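Local coordinates for protein DNA polymerase III subunit beta (Helicobacter pylori 26695, PDB 4S3I) that tethers DNA polymerases and other proteins to DNA as a ring-shaped sliding dimer, making replication processive, at residues K43-A48 with K56-T61; P125-E130 with I188-T193; Q162-H167 with E194-C199; K271-L276 with A302-E307; S278-T283 with V322-F327. All coordinates share one frame; numbering follows the deposited sequence.

Contact 1: K43-A48 with K56-T61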
# COMPACT_ATOMS: atom_id res chain seq x y z
N LYS A 43 -5.00 6.36 -36.38
CA LYS A 43 -5.34 6.05 -34.99
C LYS A 43 -5.21 4.55 -34.69
O LYS A 43 -5.43 3.71 -35.57
CB LYS A 43 -6.77 6.50 -34.65
CG LYS A 43 -7.02 8.02 -34.66
CD LYS A 43 -8.46 8.34 -34.23
CE LYS A 43 -8.70 9.84 -34.03
NZ LYS A 43 -10.10 10.13 -33.58
N LEU A 44 -4.81 4.23 -33.46
CA LEU A 44 -4.95 2.87 -32.92
C LEU A 44 -6.02 2.91 -31.85
O LEU A 44 -5.89 3.64 -30.87
CB LEU A 44 -3.64 2.38 -32.30
CG LEU A 44 -3.78 1.11 -31.45
CD1 LEU A 44 -4.01 -0.10 -32.35
CD2 LEU A 44 -2.56 0.88 -30.57
N PHE A 45 -7.09 2.15 -32.04
CA PHE A 45 -8.14 2.04 -31.05
C PHE A 45 -7.92 0.79 -30.22
O PHE A 45 -7.63 -0.29 -30.76
CB PHE A 45 -9.51 1.95 -31.73
CG PHE A 45 -9.96 3.25 -32.35
CD1 PHE A 45 -9.56 3.59 -33.63
CD2 PHE A 45 -10.77 4.13 -31.63
CE1 PHE A 45 -9.98 4.80 -34.21
CE2 PHE A 45 -11.19 5.34 -32.20
CZ PHE A 45 -10.79 5.67 -33.49
N LEU A 46 -8.06 0.94 -28.92
CA LEU A 46 -7.90 -0.16 -27.99
C LEU A 46 -9.19 -0.23 -27.19
O LEU A 46 -9.65 0.79 -26.66
CB LEU A 46 -6.69 0.09 -27.07
CG LEU A 46 -5.35 0.43 -27.73
CD1 LEU A 46 -5.20 1.92 -27.94
CD2 LEU A 46 -4.16 -0.08 -26.90
N LYS A 47 -9.82 -1.40 -27.13
CA LYS A 47 -11.04 -1.49 -26.35
C LYS A 47 -11.17 -2.77 -25.53
O LYS A 47 -10.74 -3.84 -25.96
CB LYS A 47 -12.29 -1.26 -27.21
CG LYS A 47 -12.62 -2.36 -28.19
CD LYS A 47 -14.00 -2.10 -28.78
CE LYS A 47 -14.35 -3.10 -29.88
NZ LYS A 47 -13.66 -2.80 -31.17
N ALA A 48 -11.74 -2.62 -24.34
CA ALA A 48 -12.00 -3.74 -23.44
C ALA A 48 -13.41 -3.57 -22.90
O ALA A 48 -13.72 -2.56 -22.27
CB ALA A 48 -11.00 -3.74 -22.31
N LYS A 56 -13.50 2.27 -24.66
CA LYS A 56 -12.83 2.31 -25.96
C LYS A 56 -12.00 3.59 -26.02
O LYS A 56 -12.52 4.69 -25.80
CB LYS A 56 -13.87 2.28 -27.09
CG LYS A 56 -13.32 2.49 -28.49
CD LYS A 56 -14.46 2.45 -29.50
CE LYS A 56 -13.95 2.49 -30.94
NZ LYS A 56 -15.06 2.25 -31.92
N SER A 57 -10.71 3.44 -26.30
CA SER A 57 -9.79 4.57 -26.33
C SER A 57 -9.02 4.57 -27.63
O SER A 57 -9.02 3.56 -28.35
CB SER A 57 -8.80 4.48 -25.16
OG SER A 57 -9.46 4.38 -23.92
N TYR A 58 -8.35 5.67 -27.94
CA TYR A 58 -7.42 5.67 -29.06
C TYR A 58 -6.13 6.41 -28.72
O TYR A 58 -6.11 7.29 -27.86
CB TYR A 58 -8.05 6.26 -30.33
CG TYR A 58 -7.99 7.78 -30.41
CD1 TYR A 58 -9.05 8.55 -29.97
CD2 TYR A 58 -6.88 8.43 -30.95
CE1 TYR A 58 -9.01 9.93 -30.05
CE2 TYR A 58 -6.83 9.81 -31.02
CZ TYR A 58 -7.90 10.55 -30.58
OH TYR A 58 -7.86 11.93 -30.65
N ILE A 59 -5.05 6.04 -29.42
CA ILE A 59 -3.86 6.86 -29.48
C ILE A 59 -3.52 7.07 -30.95
O ILE A 59 -3.89 6.26 -31.80
CB ILE A 59 -2.67 6.23 -28.74
CG1 ILE A 59 -2.27 4.90 -29.37
CG2 ILE A 59 -2.97 6.08 -27.24
CD1 ILE A 59 -1.00 4.26 -28.74
N PHE A 60 -2.82 8.17 -31.25
CA PHE A 60 -2.38 8.41 -32.61
C PHE A 60 -1.17 7.53 -32.86
O PHE A 60 -0.35 7.33 -31.97
CB PHE A 60 -1.97 9.88 -32.79
CG PHE A 60 -3.12 10.84 -32.78
CD1 PHE A 60 -4.02 10.87 -33.85
CD2 PHE A 60 -3.30 11.73 -31.73
CE1 PHE A 60 -5.09 11.76 -33.86
CE2 PHE A 60 -4.36 12.63 -31.73
CZ PHE A 60 -5.26 12.64 -32.79
N THR A 61 -1.07 7.00 -34.07
CA THR A 61 0.11 6.25 -34.47
C THR A 61 1.23 7.19 -34.92
O THR A 61 0.97 8.25 -35.50
CB THR A 61 -0.21 5.29 -35.63
OG1 THR A 61 -0.61 6.05 -36.77
CG2 THR A 61 -1.33 4.34 -35.23

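Contact 2: P125-E130 with I188-T193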
# COMPACT_ATOMS: atom_id res chain seq x y z
N PRO A 125 -29.70 8.18 -27.79
CA PRO A 125 -29.85 8.78 -26.45
C PRO A 125 -31.25 9.32 -26.24
O PRO A 125 -31.86 9.84 -27.18
CB PRO A 125 -28.84 9.93 -26.47
CG PRO A 125 -27.96 9.70 -27.70
CD PRO A 125 -28.85 9.00 -28.68
N LYS A 126 -31.77 9.18 -25.02
CA LYS A 126 -33.04 9.79 -24.64
C LYS A 126 -32.74 11.03 -23.82
O LYS A 126 -33.56 11.93 -23.70
CB LYS A 126 -33.88 8.83 -23.79
CG LYS A 126 -34.33 7.59 -24.52
CD LYS A 126 -35.42 6.87 -23.73
CE LYS A 126 -35.98 5.69 -24.52
NZ LYS A 126 -37.35 5.33 -24.07
N VAL A 127 -31.55 11.04 -23.24
CA VAL A 127 -31.13 12.19 -22.46
C VAL A 127 -29.64 12.41 -22.67
O VAL A 127 -28.88 11.45 -22.82
CB VAL A 127 -31.45 12.02 -20.96
CG1 VAL A 127 -30.75 10.79 -20.40
CG2 VAL A 127 -31.04 13.26 -20.17
N SER A 128 -29.24 13.67 -22.74
CA SER A 128 -27.83 13.97 -22.90
C SER A 128 -27.51 15.28 -22.22
O SER A 128 -28.33 16.21 -22.22
CB SER A 128 -27.45 14.04 -24.37
OG SER A 128 -27.80 15.29 -24.91
N ILE A 129 -26.31 15.35 -21.65
CA ILE A 129 -25.76 16.59 -21.15
C ILE A 129 -24.29 16.73 -21.56
O ILE A 129 -23.60 15.74 -21.81
CB ILE A 129 -25.88 16.69 -19.62
CG1 ILE A 129 -25.26 15.46 -18.95
CG2 ILE A 129 -27.33 16.85 -19.20
CD1 ILE A 129 -25.03 15.67 -17.45
N GLU A 130 -23.85 17.98 -21.63
CA GLU A 130 -22.46 18.31 -21.86
C GLU A 130 -21.97 18.84 -20.53
O GLU A 130 -22.60 19.72 -19.94
CB GLU A 130 -22.33 19.38 -22.95
CG GLU A 130 -21.54 18.96 -24.19
CD GLU A 130 -22.27 17.95 -25.07
OE1 GLU A 130 -23.39 17.52 -24.69
OE2 GLU A 130 -21.74 17.58 -26.14
N ILE A 188 -28.25 23.29 -15.50
CA ILE A 188 -27.63 22.29 -16.35
C ILE A 188 -28.45 22.21 -17.62
O ILE A 188 -29.66 21.98 -17.56
CB ILE A 188 -27.66 20.91 -15.67
CG1 ILE A 188 -27.07 21.03 -14.26
CG2 ILE A 188 -26.90 19.88 -16.50
CD1 ILE A 188 -25.64 21.53 -14.26
N SER A 189 -27.81 22.42 -18.78
CA SER A 189 -28.50 22.28 -20.05
C SER A 189 -28.80 20.80 -20.28
O SER A 189 -27.91 20.03 -20.64
CB SER A 189 -27.66 22.84 -21.20
OG SER A 189 -27.50 24.23 -21.08
N ILE A 190 -30.05 20.41 -20.06
CA ILE A 190 -30.46 19.02 -20.23
C ILE A 190 -31.25 18.84 -21.52
O ILE A 190 -32.26 19.51 -21.73
CB ILE A 190 -31.31 18.53 -19.04
CG1 ILE A 190 -30.48 18.56 -17.76
CG2 ILE A 190 -31.87 17.13 -19.30
CD1 ILE A 190 -31.25 18.08 -16.52
N HIS A 191 -30.77 17.94 -22.37
CA HIS A 191 -31.54 17.56 -23.55
C HIS A 191 -32.13 16.18 -23.32
O HIS A 191 -31.40 15.23 -23.04
CB HIS A 191 -30.66 17.58 -24.81
CG HIS A 191 -29.99 18.89 -25.04
ND1 HIS A 191 -30.54 19.88 -25.82
CD2 HIS A 191 -28.81 19.38 -24.57
CE1 HIS A 191 -29.73 20.93 -25.83
NE2 HIS A 191 -28.68 20.65 -25.08
N SER A 192 -33.45 16.09 -23.40
CA SER A 192 -34.15 14.87 -23.03
C SER A 192 -35.44 14.76 -23.80
O SER A 192 -36.08 15.77 -24.10
CB SER A 192 -34.42 14.84 -21.52
OG SER A 192 -35.09 13.66 -21.14
N THR A 193 -35.83 13.53 -24.14
CA THR A 193 -37.10 13.31 -24.82
C THR A 193 -38.26 13.29 -23.82
O THR A 193 -39.40 13.56 -24.18
CB THR A 193 -37.06 12.01 -25.64
OG1 THR A 193 -36.68 10.92 -24.79
CG2 THR A 193 -36.03 12.13 -26.77
O HOH W 1 -25.90 19.89 -22.42

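Contact 3: Q162-H167 with E194-C199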
# COMPACT_ATOMS: atom_id res chain seq x y z
N GLN A 162 -30.93 11.92 -11.39
CA GLN A 162 -32.30 12.28 -11.73
C GLN A 162 -32.31 13.58 -12.53
O GLN A 162 -31.88 14.63 -12.04
CB GLN A 162 -33.12 12.45 -10.45
CG GLN A 162 -34.63 12.54 -10.67
CD GLN A 162 -35.40 12.43 -9.35
OE1 GLN A 162 -35.87 11.36 -8.98
NE2 GLN A 162 -35.51 13.55 -8.64
N PHE A 163 -32.79 13.49 -13.77
CA PHE A 163 -32.82 14.64 -14.67
C PHE A 163 -34.19 15.29 -14.68
O PHE A 163 -35.19 14.63 -14.95
CB PHE A 163 -32.48 14.21 -16.10
CG PHE A 163 -31.08 13.70 -16.28
CD1 PHE A 163 -30.05 14.58 -16.61
CD2 PHE A 163 -30.79 12.36 -16.13
CE1 PHE A 163 -28.74 14.12 -16.78
CE2 PHE A 163 -29.48 11.89 -16.28
CZ PHE A 163 -28.46 12.77 -16.62
N ASP A 164 -34.22 16.59 -14.38
CA ASP A 164 -35.44 17.39 -14.57
C ASP A 164 -35.20 18.37 -15.72
O ASP A 164 -34.59 19.42 -15.52
CB ASP A 164 -35.78 18.16 -13.28
CG ASP A 164 -37.11 18.92 -13.38
OD1 ASP A 164 -37.38 19.58 -14.41
OD2 ASP A 164 -37.88 18.85 -12.41
N GLN A 165 -35.70 18.02 -16.90
CA GLN A 165 -35.51 18.84 -18.10
C GLN A 165 -36.14 20.23 -17.93
O GLN A 165 -35.55 21.23 -18.33
CB GLN A 165 -36.06 18.13 -19.34
CG GLN A 165 -36.67 19.04 -20.42
CD GLN A 165 -35.64 19.66 -21.35
OE1 GLN A 165 -35.55 20.88 -21.49
NE2 GLN A 165 -34.86 18.80 -22.01
N LYS A 166 -37.31 20.28 -17.31
CA LYS A 166 -38.05 21.54 -17.20
C LYS A 166 -37.29 22.56 -16.38
O LYS A 166 -37.18 23.73 -16.75
CB LYS A 166 -39.43 21.32 -16.57
CG LYS A 166 -40.56 22.00 -17.32
CD LYS A 166 -40.99 21.15 -18.52
CE LYS A 166 -40.98 21.92 -19.83
NZ LYS A 166 -39.60 22.08 -20.39
N HIS A 167 -36.76 22.10 -15.25
CA HIS A 167 -36.10 23.00 -14.32
C HIS A 167 -34.58 22.99 -14.51
O HIS A 167 -33.87 23.70 -13.82
CB HIS A 167 -36.52 22.66 -12.89
CG HIS A 167 -38.01 22.74 -12.68
ND1 HIS A 167 -38.80 21.63 -12.49
CD2 HIS A 167 -38.85 23.81 -12.67
CE1 HIS A 167 -40.06 22.00 -12.35
NE2 HIS A 167 -40.11 23.32 -12.46
N GLU A 194 -37.93 12.98 -22.57
CA GLU A 194 -38.91 12.96 -21.49
C GLU A 194 -38.67 14.12 -20.53
O GLU A 194 -37.54 14.60 -20.40
CB GLU A 194 -38.82 11.64 -20.71
CG GLU A 194 -39.88 10.61 -21.07
CD GLU A 194 -40.17 9.65 -19.93
OE1 GLU A 194 -39.21 9.19 -19.26
OE2 GLU A 194 -41.36 9.36 -19.68
N GLU A 195 -39.73 14.56 -19.85
CA GLU A 195 -39.62 15.62 -18.86
C GLU A 195 -38.75 15.19 -17.68
O GLU A 195 -37.92 15.96 -17.18
CB GLU A 195 -41.00 16.03 -18.34
CG GLU A 195 -41.63 17.22 -19.06
CD GLU A 195 -42.68 17.92 -18.21
OE1 GLU A 195 -42.95 17.44 -17.09
OE2 GLU A 195 -43.23 18.95 -18.65
N ASP A 196 -38.96 13.96 -17.22
CA ASP A 196 -38.15 13.42 -16.14
C ASP A 196 -37.63 12.03 -16.50
O ASP A 196 -38.35 11.21 -17.09
CB ASP A 196 -38.94 13.39 -14.82
CG ASP A 196 -38.89 14.71 -14.08
OD1 ASP A 196 -38.05 14.85 -13.16
OD2 ASP A 196 -39.67 15.63 -14.43
N ILE A 197 -36.36 11.80 -16.18
CA ILE A 197 -35.73 10.51 -16.46
C ILE A 197 -34.66 10.23 -15.42
O ILE A 197 -33.89 11.12 -15.04
CB ILE A 197 -35.14 10.44 -17.91
CG1 ILE A 197 -34.48 9.08 -18.15
CG2 ILE A 197 -34.16 11.56 -18.16
CD1 ILE A 197 -33.98 8.86 -19.58
N SER A 198 -34.62 8.99 -14.95
CA SER A 198 -33.68 8.62 -13.90
C SER A 198 -32.75 7.52 -14.37
O SER A 198 -33.19 6.50 -14.91
CB SER A 198 -34.43 8.18 -12.64
OG SER A 198 -34.99 9.29 -11.98
N CYS A 199 -31.46 7.73 -14.15
CA CYS A 199 -30.45 6.73 -14.49
C CYS A 199 -29.76 6.28 -13.21
O CYS A 199 -29.29 7.12 -12.44
CB CYS A 199 -29.41 7.32 -15.45
SG CYS A 199 -30.07 7.94 -17.02
O HOH W 2 -36.08 8.30 -9.87

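Contact 4: K271-L276 with A302-E307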
# COMPACT_ATOMS: atom_id res chain seq x y z
N LYS A 271 -12.24 11.79 15.30
CA LYS A 271 -11.17 10.81 15.12
C LYS A 271 -10.57 10.44 16.46
O LYS A 271 -10.28 9.27 16.72
CB LYS A 271 -10.08 11.36 14.20
CG LYS A 271 -10.51 11.49 12.76
CD LYS A 271 -9.44 12.17 11.91
CE LYS A 271 -9.89 12.27 10.45
NZ LYS A 271 -9.03 13.18 9.63
N LEU A 272 -10.38 11.44 17.30
CA LEU A 272 -9.77 11.25 18.61
C LEU A 272 -10.57 10.25 19.46
O LEU A 272 -9.99 9.35 20.07
CB LEU A 272 -9.69 12.60 19.33
CG LEU A 272 -8.94 12.63 20.65
CD1 LEU A 272 -7.65 11.85 20.46
CD2 LEU A 272 -8.62 14.05 21.09
N CYS A 273 -11.89 10.41 19.51
CA CYS A 273 -12.71 9.49 20.31
C CYS A 273 -12.86 8.15 19.60
O CYS A 273 -13.07 7.12 20.24
CB CYS A 273 -14.09 10.10 20.62
SG CYS A 273 -14.00 11.56 21.69
N SER A 274 -12.71 8.17 18.28
CA SER A 274 -12.83 6.98 17.44
C SER A 274 -11.72 5.98 17.70
O SER A 274 -11.77 4.85 17.21
CB SER A 274 -12.79 7.34 15.96
OG SER A 274 -14.02 7.91 15.56
N SER A 275 -10.70 6.41 18.43
CA SER A 275 -9.61 5.52 18.76
C SER A 275 -10.13 4.39 19.64
O SER A 275 -9.57 3.28 19.63
CB SER A 275 -8.50 6.28 19.47
OG SER A 275 -8.94 6.76 20.72
N LEU A 276 -11.20 4.66 20.38
CA LEU A 276 -11.71 3.69 21.35
C LEU A 276 -13.16 3.25 21.12
O LEU A 276 -13.68 2.41 21.86
CB LEU A 276 -11.56 4.24 22.78
CG LEU A 276 -10.14 4.38 23.33
CD1 LEU A 276 -10.17 4.76 24.81
CD2 LEU A 276 -9.38 3.06 23.13
N ALA A 302 -12.79 7.83 26.22
CA ALA A 302 -12.14 8.92 25.49
C ALA A 302 -13.07 10.11 25.58
O ALA A 302 -14.26 9.99 25.30
CB ALA A 302 -11.93 8.53 24.02
N LYS A 303 -12.54 11.26 25.99
CA LYS A 303 -13.33 12.49 26.00
C LYS A 303 -12.50 13.62 25.43
O LYS A 303 -11.27 13.65 25.61
CB LYS A 303 -13.76 12.89 27.42
CG LYS A 303 -13.86 11.76 28.45
CD LYS A 303 -14.62 12.21 29.70
CE LYS A 303 -14.22 13.62 30.13
NZ LYS A 303 -14.88 14.06 31.40
N THR A 304 -13.16 14.57 24.79
CA THR A 304 -12.51 15.83 24.45
C THR A 304 -13.56 16.90 24.25
O THR A 304 -14.75 16.59 24.14
CB THR A 304 -11.64 15.73 23.18
OG1 THR A 304 -10.79 16.88 23.09
CG2 THR A 304 -12.51 15.66 21.95
N SER A 305 -13.13 18.15 24.23
CA SER A 305 -14.06 19.23 23.96
C SER A 305 -13.39 20.33 23.17
O SER A 305 -12.16 20.43 23.09
CB SER A 305 -14.67 19.79 25.25
OG SER A 305 -13.69 20.42 26.06
N VAL A 306 -14.23 21.17 22.59
CA VAL A 306 -13.80 22.26 21.77
C VAL A 306 -14.61 23.50 22.17
O VAL A 306 -15.83 23.43 22.35
CB VAL A 306 -14.00 21.88 20.29
CG1 VAL A 306 -14.53 23.04 19.47
CG2 VAL A 306 -12.71 21.31 19.71
N GLU A 307 -13.94 24.63 22.34
CA GLU A 307 -14.64 25.87 22.65
C GLU A 307 -15.37 26.36 21.40
O GLU A 307 -14.82 26.30 20.30
CB GLU A 307 -13.63 26.93 23.09
CG GLU A 307 -14.24 28.27 23.46
CD GLU A 307 -13.20 29.27 23.97
OE1 GLU A 307 -12.05 28.85 24.24
OE2 GLU A 307 -13.55 30.46 24.12

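Contact 5: S278-T283 with V322-F327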
# COMPACT_ATOMS: atom_id res chain seq x y z
N SER A 278 -16.83 3.24 18.05
CA SER A 278 -17.33 3.50 16.70
C SER A 278 -18.49 4.48 16.77
O SER A 278 -18.89 5.07 15.75
CB SER A 278 -17.80 2.20 16.03
OG SER A 278 -18.98 1.73 16.63
N THR A 279 -19.04 4.65 17.97
CA THR A 279 -20.09 5.65 18.19
C THR A 279 -19.66 6.66 19.25
O THR A 279 -18.86 6.35 20.15
CB THR A 279 -21.43 5.00 18.59
OG1 THR A 279 -21.25 4.30 19.82
CG2 THR A 279 -21.93 4.04 17.51
N ILE A 280 -20.20 7.85 19.15
CA ILE A 280 -19.77 8.97 19.96
C ILE A 280 -20.98 9.74 20.49
O ILE A 280 -21.94 9.96 19.76
CB ILE A 280 -18.89 9.92 19.11
CG1 ILE A 280 -17.49 9.33 18.92
CG2 ILE A 280 -18.78 11.31 19.74
CD1 ILE A 280 -16.65 10.09 17.89
N LYS A 281 -20.93 10.12 21.76
CA LYS A 281 -21.92 11.04 22.30
C LYS A 281 -21.45 12.48 22.15
O LYS A 281 -20.44 12.89 22.75
CB LYS A 281 -22.18 10.72 23.78
CG LYS A 281 -23.18 11.65 24.46
CD LYS A 281 -23.35 11.22 25.91
CE LYS A 281 -24.23 12.19 26.68
NZ LYS A 281 -24.33 11.78 28.12
N LEU A 282 -22.17 13.25 21.33
CA LEU A 282 -21.88 14.67 21.11
C LEU A 282 -22.76 15.52 22.02
O LEU A 282 -23.98 15.38 22.04
CB LEU A 282 -22.15 15.04 19.66
CG LEU A 282 -22.15 16.54 19.31
CD1 LEU A 282 -20.75 17.11 19.49
CD2 LEU A 282 -22.68 16.81 17.89
N THR A 283 -22.14 16.42 22.78
CA THR A 283 -22.92 17.31 23.64
C THR A 283 -22.68 18.74 23.23
O THR A 283 -21.56 19.24 23.33
CB THR A 283 -22.55 17.17 25.12
OG1 THR A 283 -22.78 15.82 25.57
CG2 THR A 283 -23.39 18.15 25.95
N VAL A 322 -23.97 9.70 17.74
CA VAL A 322 -23.62 9.61 16.32
C VAL A 322 -22.67 8.47 15.97
O VAL A 322 -21.85 8.05 16.79
CB VAL A 322 -23.02 10.92 15.79
CG1 VAL A 322 -23.92 12.11 16.11
CG2 VAL A 322 -21.61 11.14 16.36
N ASN A 323 -22.79 7.98 14.74
CA ASN A 323 -21.82 7.04 14.18
C ASN A 323 -20.61 7.86 13.72
O ASN A 323 -20.73 8.78 12.90
CB ASN A 323 -22.45 6.25 13.02
CG ASN A 323 -21.45 5.30 12.33
OD1 ASN A 323 -20.37 5.71 11.88
ND2 ASN A 323 -21.84 4.03 12.21
N ALA A 324 -19.44 7.52 14.26
CA ALA A 324 -18.25 8.34 14.05
C ALA A 324 -17.84 8.35 12.58
O ALA A 324 -17.63 9.42 11.98
CB ALA A 324 -17.10 7.82 14.93
N LYS A 325 -17.73 7.17 11.99
CA LYS A 325 -17.37 7.05 10.58
C LYS A 325 -18.35 7.81 9.67
O LYS A 325 -17.93 8.50 8.75
CB LYS A 325 -17.30 5.58 10.16
CG LYS A 325 -17.20 5.35 8.65
CD LYS A 325 -17.52 3.89 8.32
CE LYS A 325 -17.32 3.57 6.85
NZ LYS A 325 -17.82 2.20 6.53
N PHE A 326 -19.65 7.69 9.93
CA PHE A 326 -20.60 8.39 9.05
C PHE A 326 -20.42 9.90 9.19
O PHE A 326 -20.41 10.64 8.19
CB PHE A 326 -22.06 8.04 9.38
CG PHE A 326 -22.41 6.59 9.17
CD1 PHE A 326 -21.51 5.71 8.56
CD2 PHE A 326 -23.64 6.11 9.57
CE1 PHE A 326 -21.85 4.38 8.38
CE2 PHE A 326 -23.99 4.78 9.38
CZ PHE A 326 -23.09 3.91 8.79
N PHE A 327 -20.28 10.36 10.42
CA PHE A 327 -20.14 11.79 10.66
C PHE A 327 -18.89 12.29 9.96
O PHE A 327 -18.91 13.33 9.29
CB PHE A 327 -20.05 12.05 12.17
CG PHE A 327 -20.55 13.41 12.59
CD1 PHE A 327 -19.79 14.55 12.34
CD2 PHE A 327 -21.78 13.54 13.24
CE1 PHE A 327 -20.25 15.83 12.75
CE2 PHE A 327 -22.25 14.80 13.64
CZ PHE A 327 -21.48 15.95 13.39
O HOH W 3 -17.83 4.56 13.56

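Contact 1: K43-A48 with K56-T61
Leu44 and Leu46 each exchange two backbone hydrogen bonds across the antiparallel hairpin of strands 43-49 and 53-60, Leu44 with Ile59 and Leu46 with Ser57. The bond from Leu44 N to Ile59 O, at 2.8 Å, is almost straight. In the non-hydrogen-bonded pairs, CA-H...O contacts draw the strands together, as where Tyr58 CA lies 3.1 Å from Leu44 O.

Aromatic and cationic contacts occupy the face of Phe45 and Tyr58. Lys43, extended beyond CG, runs across one face of the Tyr58 ring, placing CE 3.5 Å from Tyr58 CE2 and NZ 3.9 Å from the Tyr58 ring centroid, 20° off its normal. This is a cation-pi contact, and a long flexible lysine is well suited to it. Tyr58 in turn lays its CB over a face of the Phe45 ring, 3.7 Å from Phe45 CD2, while Lys56 CE comes to the same ring atom obliquely.

Mostly apolar contacts fill the other face. Leu44 and Ile59 lie side by side, with Leu44 CB 4.1 Å from Ile59 CG1, and Leu46 packs against Leu12 and Leu16 of helix 9-19. Ser57 is the polar exception, its OG hydrogen-bonded to His233 of the next strand.

The hairpin is thus two-sided: mainly branched aliphatic residues meet the domain core, while on the other face methylene chains and an ammonium group rest on aromatic rings, which lets lysines pack without burying their charge.

Contact 2: P125-E130 with I188-T193
The antiparallel pairing of Val127 and Ser128 with Ser192 and His191 adds the outermost strand 190-192 to a long sheet of the chain. Ser128 and His191 form a hydrogen-bonded pair, with Ser128 N to His191 O at 2.7 Å and His191 N to Ser128 O at 3.0 Å. Beyond it, Thr193 N reaches Lys126 O at 2.8 Å. A weak second bond to that carbonyl comes from the threonine hydroxyl. Lys126 and Val127 both face Ser221 on the other side, a classic beta bulge.

Water 1 accepts from Glu130 N and donates to Ser189 O at 2.7 Å. On the buried face, beta-branched Val127, Ile129 and Ile190 suit extended strands. Ile129 CG2 lies 3.9 Å from Ile190 CG1, the two side chains pointing the same way, and Val127 CG2 approaches Ile190 CG2; Phe163 touches all three residues. Ser192 shares this face, its OG bonded to Glu194 O.

Direct bonds therefore hold Lys126 and Ser128, and water 1 links Glu130 to Ser189, while the inner face is largely aliphatic and polar Ser128 and His191 take the outer one.

Contact 3: Q162-H167 with E194-C199
Phe163 and Ile197 lie side by side on the inner face of a hydrogen-bonded antiparallel pair. Phe163 CG is anti to its carbonyl carbon (chi1 -66°), and the ring is turned so that Ile197 O meets its edge in plane. Phe163 CB lies 3.8 Å from Ile197 CG2. Further along, Cys199 SG touches Phe163 CE2 obliquely. A large ring suits this buried place between two sheets. The backbone bond from Phe163 N to Ile197 O is 2.9 Å long, its return partner is weak, and Gln165 N closes the end on Glu195 O.

The opposite face is polar. Asp164 CG is anti to the backbone N (chi1 -175°). Asp164 OD1 accepts from His167 N at 2.7 Å, an Asx motif, and Asp164 OD2 from His167 ND1 at 2.9 Å, both met from above the carboxylate plane. These bonds may offset the nearby charge of Asp196, whose OD1 is 4.1 Å from Asp164 OD2. Water 2 joins Gln162 OE1 to Ser198 OG, 2.6 Å from the latter. Past the paired strands, Lys166 CD comes close to Glu195 OE2, a tight approach on which little rests; Lys166 NZ makes no salt bridge with that carboxylate.

The contact is an antiparallel edge pairing: strand 158-164 lies beside 196-202, the outermost strand, within this chain, of a sheet shared by the central and C-terminal domains.

Contact 4: K271-L276 with A302-E307
Ala302 CB presses on the C-terminal part of helix 263-273, 3.9 Å from Cys273 CA and 4.3 Å from Cys273 CB. Its small methyl lets the strand come close to the helix backbone here. From the chain that follows, Leu276 CD1 reaches the methyl of Ala302, CB, at 4.2 Å, so Ala302 is approached both by the helix and by the residues after it.

Two residues on, Thr304 points to the same side of strand 301-307. Leu272 crosses it obliquely. The first torsion of Leu272 directs CG anti to its backbone N (chi1 -173°), and its CD2 lies 4.0 Å from Thr304 CB. Cys273 SG lies between these two strand residues, 3.9 Å from Ala302 O and 4.4 Å from Thr304 CG2; a slim, weakly polar thiol suits a place beside both a carbonyl and a methyl. Ser275 OG ties the chain back, donating to Leu272 O at 2.9 Å.

The second subunit completes the site. Thr304 OG1 is hydrogen-bonded to Ser105 OG of the second subunit, and Phe107 of that subunit packs on Leu272 and Ala302. Ala302 and Lys303 also pair with one of its strands, so the contact is helix-on-sheet packing at a dimer interface where the antiparallel sheet continues from one subunit into the next, as in ring-shaped sliding processivity factors.

Contact 5: S278-T283 with V322-F327
Ser278 O accepts a sound hydrogen bond from Ala324 N at 2.9 Å, the donor tilted from the carbonyl plane. Water 3 is a second, unusually short donor to the same oxygen. It accepts in turn from Lys325 N at 3.0 Å, which links the carbonyl to the next amide of the helix's first turn. Ala324 CB also rests 3.4 Å from Ser278 O, a closeness that its small side chain permits.

Alongside, Ile280 and Val322 form a hydrogen-bonded antiparallel pair, N to O in both directions. Ile280 CB lies 4.1 Å from Val322 CG2, and Ile280 CD1 reaches across to Ala324 CB at 3.8 Å. Beta-branched residues suit this strand pair; Ile280 packs on Ile270 and Cys273 of helix 263-273, and Val322 on Phe350.

Asn323 ends the strand and caps the helix. Its CG stands anti to the backbone N (chi1 177°). Asn323 OD1 accepts from Phe326 N at 2.9 Å, the donor standing above the carbonyl plane. The same amide puts ND2 over the centre of the Phe326 ring, 3.5 Å above its plane. Asparagine fits because one end of its amide accepts the helix N-H while the other lies on an aromatic face.

This is a strand-to-helix junction with an Asn N-cap, leading directly from strand 318-323 into helix 324-332 of the C-terminal domain.

The contacts fall into three groups. Contact 1 stands alone in the N-terminal domain and closes before contacts 2 and 3 open, yet strand 53-60 belongs to the same nine-stranded sheet as contact 2, whose centre is about 27 Å away. Contacts 2 and 3, with centres about 9 Å apart, interlock, their segments alternating along the chain. Both close before contacts 4 and 5, which alternate likewise in the C-terminal domain, centres about 10 Å apart, with Ser274 meeting Ala324 and one sheet, four strands within this chain, serving both. Contacts 1 and 4 lie on opposite sides of the chain's centre, their own centres about 52 Å apart. Sheets spanning domain boundaries, and contact 4 at the subunit interface, thus join successive domains into a closed ring.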